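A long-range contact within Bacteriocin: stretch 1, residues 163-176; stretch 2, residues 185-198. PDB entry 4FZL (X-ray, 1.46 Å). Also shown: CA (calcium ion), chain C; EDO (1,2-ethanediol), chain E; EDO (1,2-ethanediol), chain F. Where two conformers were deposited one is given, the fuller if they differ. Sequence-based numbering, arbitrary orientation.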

# COMPACT_ATOMS: atom_id res chain seq x y z
N LEU A 163 6.01 3.35 2.05
CA LEU A 163 6.48 3.52 0.67
C LEU A 163 5.35 3.94 -0.23
O LEU A 163 5.56 4.71 -1.20
CB LEU A 163 7.08 2.21 0.17
CG LEU A 163 8.43 1.80 0.73
CD1 LEU A 163 8.90 0.40 0.38
CD2 LEU A 163 9.49 2.89 0.46
N THR A 164 4.14 3.49 0.09
CA THR A 164 2.97 3.77 -0.71
C THR A 164 2.29 5.08 -0.27
O THR A 164 1.90 5.88 -1.13
CB THR A 164 1.96 2.62 -0.57
OG1 THR A 164 2.57 1.39 -1.04
CG2 THR A 164 0.68 2.95 -1.29
N LEU A 165 2.16 5.30 1.04
CA LEU A 165 1.35 6.39 1.62
C LEU A 165 2.13 7.60 2.16
O LEU A 165 1.60 8.71 2.28
CB LEU A 165 0.56 5.83 2.81
CG LEU A 165 -0.52 4.80 2.39
CD1 LEU A 165 -1.17 4.23 3.64
CD2 LEU A 165 -1.54 5.41 1.41
N GLY A 166 3.38 7.37 2.62
CA GLY A 166 4.09 8.42 3.29
C GLY A 166 3.39 8.82 4.60
O GLY A 166 3.10 7.96 5.46
N ASN A 167 3.13 10.11 4.78
CA ASN A 167 2.26 10.54 5.87
C ASN A 167 0.82 10.50 5.41
O ASN A 167 0.56 10.63 4.26
CB ASN A 167 2.59 11.98 6.29
CG ASN A 167 4.01 12.11 6.79
OD1 ASN A 167 4.54 11.19 7.48
ND2 ASN A 167 4.65 13.21 6.46
N ILE A 168 -0.07 10.23 6.35
CA ILE A 168 -1.48 10.30 6.08
C ILE A 168 -2.10 11.09 7.22
O ILE A 168 -1.44 11.46 8.18
CB ILE A 168 -2.07 8.89 5.99
CG1 ILE A 168 -1.95 8.05 7.26
CG2 ILE A 168 -1.55 8.11 4.80
CD1 ILE A 168 -2.63 6.71 7.23
N THR A 169 -3.38 11.32 7.11
CA THR A 169 -4.13 11.99 8.19
C THR A 169 -5.13 10.96 8.68
O THR A 169 -5.87 10.35 7.91
CB THR A 169 -4.76 13.26 7.71
OG1 THR A 169 -3.81 14.16 7.06
CG2 THR A 169 -5.55 14.01 8.84
N LEU A 170 -5.14 10.83 9.98
CA LEU A 170 -6.07 9.98 10.70
C LEU A 170 -7.09 10.79 11.46
O LEU A 170 -6.87 12.00 11.78
CB LEU A 170 -5.34 9.07 11.66
CG LEU A 170 -4.35 8.10 11.00
CD1 LEU A 170 -3.64 7.21 12.02
CD2 LEU A 170 -5.08 7.20 10.02
N ARG A 171 -8.24 10.15 11.68
CA ARG A 171 -9.28 10.71 12.50
C ARG A 171 -9.58 9.81 13.68
O ARG A 171 -9.74 8.62 13.50
CB ARG A 171 -10.57 10.86 11.69
CG ARG A 171 -11.79 11.35 12.44
CD ARG A 171 -12.92 11.44 11.46
NE ARG A 171 -14.15 11.86 12.08
CZ ARG A 171 -15.34 11.70 11.51
NH1 ARG A 171 -15.46 10.97 10.40
NH2 ARG A 171 -16.44 12.14 12.14
N LEU A 172 -9.61 10.37 14.90
CA LEU A 172 -9.96 9.65 16.11
C LEU A 172 -11.30 10.18 16.54
O LEU A 172 -11.44 11.39 16.84
CB LEU A 172 -8.92 9.89 17.22
CG LEU A 172 -9.13 9.08 18.51
CD1 LEU A 172 -9.06 7.55 18.36
CD2 LEU A 172 -8.13 9.62 19.57
N VAL A 173 -12.30 9.29 16.62
CA VAL A 173 -13.66 9.73 16.88
C VAL A 173 -14.30 8.74 17.86
O VAL A 173 -14.23 7.51 17.69
CB VAL A 173 -14.48 9.88 15.55
CG1 VAL A 173 -14.39 8.62 14.68
CG2 VAL A 173 -15.92 10.19 15.88
N GLY A 174 -14.89 9.30 18.91
CA GLY A 174 -15.56 8.52 19.91
C GLY A 174 -15.94 9.33 21.11
O GLY A 174 -16.16 10.55 21.04
N THR A 175 -16.07 8.62 22.23
CA THR A 175 -16.53 9.22 23.47
C THR A 175 -15.51 8.93 24.58
O THR A 175 -14.81 7.87 24.60
CB THR A 175 -17.97 8.71 23.83
OG1 THR A 175 -17.97 7.30 24.01
CG2 THR A 175 -19.02 9.08 22.72
N ILE A 176 -15.46 9.87 25.51
CA ILE A 176 -14.61 9.79 26.67
C ILE A 176 -15.51 9.75 27.89
O ILE A 176 -16.43 10.55 28.00
CB ILE A 176 -13.74 11.03 26.77
CG1 ILE A 176 -12.80 11.10 25.59
CG2 ILE A 176 -13.01 11.09 28.11
CD1 ILE A 176 -12.20 12.45 25.43
N THR A 185 -11.55 6.91 30.27
CA THR A 185 -11.46 5.95 29.18
C THR A 185 -12.04 6.54 27.90
O THR A 185 -13.08 7.27 27.90
CB THR A 185 -12.18 4.63 29.50
OG1 THR A 185 -11.61 4.11 30.69
CG2 THR A 185 -11.99 3.58 28.37
N PHE A 186 -11.34 6.27 26.80
CA PHE A 186 -11.80 6.66 25.48
C PHE A 186 -12.16 5.38 24.77
O PHE A 186 -11.40 4.42 24.83
CB PHE A 186 -10.71 7.40 24.70
CG PHE A 186 -11.05 7.58 23.25
CD1 PHE A 186 -11.81 8.68 22.82
CD2 PHE A 186 -10.76 6.57 22.35
CE1 PHE A 186 -12.23 8.80 21.47
CE2 PHE A 186 -11.18 6.69 20.99
CZ PHE A 186 -11.86 7.79 20.57
N SER A 187 -13.33 5.33 24.16
CA SER A 187 -13.71 4.23 23.26
C SER A 187 -14.18 4.85 21.95
O SER A 187 -14.97 5.79 21.93
CB SER A 187 -14.83 3.34 23.83
OG SER A 187 -16.12 3.97 23.79
N GLY A 188 -13.66 4.33 20.86
CA GLY A 188 -14.03 4.83 19.61
C GLY A 188 -13.34 4.17 18.49
O GLY A 188 -13.12 2.99 18.57
N GLU A 189 -13.01 4.95 17.46
CA GLU A 189 -12.48 4.38 16.20
C GLU A 189 -11.45 5.34 15.59
O GLU A 189 -11.54 6.56 15.78
CB GLU A 189 -13.63 4.28 15.15
CG GLU A 189 -14.73 3.28 15.42
CD GLU A 189 -15.80 3.32 14.33
OE1 GLU A 189 -16.07 4.41 13.79
OE2 GLU A 189 -16.34 2.23 14.01
N ILE A 190 -10.51 4.77 14.87
CA ILE A 190 -9.61 5.47 13.98
C ILE A 190 -10.14 5.27 12.55
O ILE A 190 -10.43 4.12 12.15
CB ILE A 190 -8.13 4.97 14.08
CG1 ILE A 190 -7.50 5.40 15.39
CG2 ILE A 190 -7.24 5.46 12.90
CD1 ILE A 190 -6.29 4.61 15.78
N ARG A 191 -10.23 6.37 11.79
CA ARG A 191 -10.49 6.35 10.35
C ARG A 191 -9.38 7.12 9.66
O ARG A 191 -8.54 7.73 10.32
CB ARG A 191 -11.81 7.01 10.03
CG ARG A 191 -12.98 6.29 10.68
CD ARG A 191 -14.28 7.05 10.54
NE ARG A 191 -15.25 6.48 11.44
CZ ARG A 191 -16.47 6.95 11.62
NH1 ARG A 191 -16.86 8.05 10.98
NH2 ARG A 191 -17.28 6.33 12.46
N ALA A 192 -9.40 7.08 8.32
CA ALA A 192 -8.28 7.68 7.53
C ALA A 192 -8.85 8.47 6.40
O ALA A 192 -9.83 8.05 5.80
CB ALA A 192 -7.39 6.56 7.01
N PHE A 193 -8.23 9.63 6.15
CA PHE A 193 -8.56 10.43 5.01
C PHE A 193 -7.89 9.91 3.73
O PHE A 193 -6.79 9.33 3.77
CB PHE A 193 -8.12 11.86 5.30
CG PHE A 193 -8.90 12.51 6.39
CD1 PHE A 193 -8.51 12.40 7.71
CD2 PHE A 193 -9.96 13.31 6.08
CE1 PHE A 193 -9.21 13.00 8.72
CE2 PHE A 193 -10.70 13.90 7.10
CZ PHE A 193 -10.32 13.74 8.41
N ASN A 194 -8.52 10.19 2.59
CA ASN A 194 -7.93 9.79 1.31
C ASN A 194 -6.52 10.42 1.18
O ASN A 194 -6.27 11.55 1.68
CB ASN A 194 -8.78 10.29 0.15
CG ASN A 194 -10.14 9.64 0.10
OD1 ASN A 194 -10.44 8.65 0.73
ND2 ASN A 194 -11.00 10.24 -0.71
N ASP A 195 -5.63 9.74 0.46
CA ASP A 195 -4.22 10.16 0.29
C ASP A 195 -3.90 10.28 -1.20
O ASP A 195 -4.22 9.39 -1.99
CB ASP A 195 -3.32 9.18 0.97
CG ASP A 195 -1.91 9.75 1.29
OD1 ASP A 195 -1.73 10.71 2.11
OD2 ASP A 195 -0.94 9.14 0.79
N VAL A 196 -3.27 11.38 -1.59
CA VAL A 196 -2.89 11.55 -2.97
C VAL A 196 -1.57 10.84 -3.23
O VAL A 196 -0.56 11.10 -2.51
CB VAL A 196 -2.79 12.97 -3.34
CG1 VAL A 196 -2.16 13.19 -4.74
CG2 VAL A 196 -4.21 13.53 -3.21
N TYR A 197 -1.57 9.95 -4.24
CA TYR A 197 -0.36 9.29 -4.67
C TYR A 197 0.25 10.09 -5.84
O TYR A 197 -0.30 10.13 -6.91
CB TYR A 197 -0.68 7.86 -5.14
CG TYR A 197 0.53 7.05 -5.48
CD1 TYR A 197 1.18 6.34 -4.50
CD2 TYR A 197 1.04 7.03 -6.73
CE1 TYR A 197 2.21 5.44 -4.75
CE2 TYR A 197 2.13 6.28 -7.04
CZ TYR A 197 2.71 5.45 -6.07
OH TYR A 197 3.80 4.74 -6.40
N ASP A 198 1.36 10.75 -5.57
CA ASP A 198 2.13 11.43 -6.63
C ASP A 198 2.99 10.43 -7.37
O ASP A 198 3.92 9.84 -6.78
CB ASP A 198 3.00 12.53 -6.01
CG ASP A 198 3.73 13.39 -7.07
OD1 ASP A 198 4.23 14.44 -6.64
OD2 ASP A 198 3.84 13.01 -8.27
CA CA C . 0.64 10.69 1.87
C1 EDO E . -12.25 9.99 7.94
O1 EDO E . -13.59 9.82 8.41
C2 EDO E . -12.21 10.52 6.56
O2 EDO E . -12.82 9.64 5.62
C1 EDO F . -18.43 10.91 8.78
O1 EDO F . -19.17 10.96 7.49
C2 EDO F . -18.98 12.04 9.60
O2 EDO F . -19.21 11.86 11.01
O HOH W 1 1.05 8.52 -1.45
O HOH W 2 2.94 11.57 2.17
O HOH W 3 -4.48 10.80 4.50
O HOH W 4 -17.99 5.73 21.69
O HOH W 5 1.47 10.19 0.11

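The strand from Asn167 through Ile176 runs antiparallel to the one that enters stretch 2 at Thr185, with a calcium site joining the stretches beyond one end of the ladder; together they bury 1089 Å², both sides summed. Paired backbone hydrogen bonds link Arg171 with Arg191 (Arg171 N to Arg191 O, 2.8 Å; Arg191 N to Arg171 O, 2.9 Å), Val173 with Glu189, and Thr175 with Ser187. Phe193 N donates to Thr169 O at 3.0 Å, and water 3 accepts from Thr169 N (2.9 Å) while donating to Phe193 O (2.8 Å), so it completes the pairing where the strands diverge.

The side chains sort by face. Leu170, Leu172, Ile176, Phe186, Ile190 and Ala192 share the apolar one, and all but Ala192 are buried, as suits their side chains. Phe186, with chi1 t and chi2 87°, extends its ring along the partner strand, across the space left by Gly174. Phe186 CE1 lies 3.7 Å from Gly174 CA, and a CB on Gly174 would fall 2.9 Å from Phe186 CZ and 2.2 Å from Ser187 O. Gly188, directly across, is equally constrained: its CB would come within 2.3 Å of Val173 O. With neither side chain present, Gly174 CA and Gly188 CA approach to 4.0 Å. Leu172, in the t,p rotamer, carries CD2 over one face of the Phe186 ring and brings CD1 to 3.5 Å from Phe186 CE2, whereas Ile176 CG1 meets the ring edge, 3.8 Å from CD1 of Phe186. Leu170 (m,t) reaches across the strands, its CD2 3.8 Å from Ala192 CB and 4.0 Å from Ile190 CG2.

The other face, with Arg171, Val173, Thr175, Ser187, Glu189 and Arg191, is more polar and at least partly exposed, which suits its charged and hydroxyl groups. Arg171 is extended, chi1 to chi3 all t, and its NH1 stands 3.3 Å from Arg191 NH1. These like charges are not bonded to each other. Arg191, m at chi1 and t at chi2 and chi3, instead forms a salt bridge within its own strand, from NH2 to Glu189 OE1 (2.6 Å), with Val173 CG1 over one face of its guanidinium. Arg171 NH1 donates to O1 of a 1,2-ethanediol (chain E) at 3.0 Å, a molecule probably from the crystallisation liquor; its C2 lies over the Phe193 ring.

At the calcium, Asp195 points toward stretch 1 and, with chi1 t and chi2 65°, presents both carboxylate oxygens to the ion (OD1 2.4 Å, OD2 2.5 Å). Leu165 O (2.2 Å) and Asn167 O (2.4 Å) bind the same ion. Between them Gly166, just past the helix, has positive phi, a conformation that favours glycine.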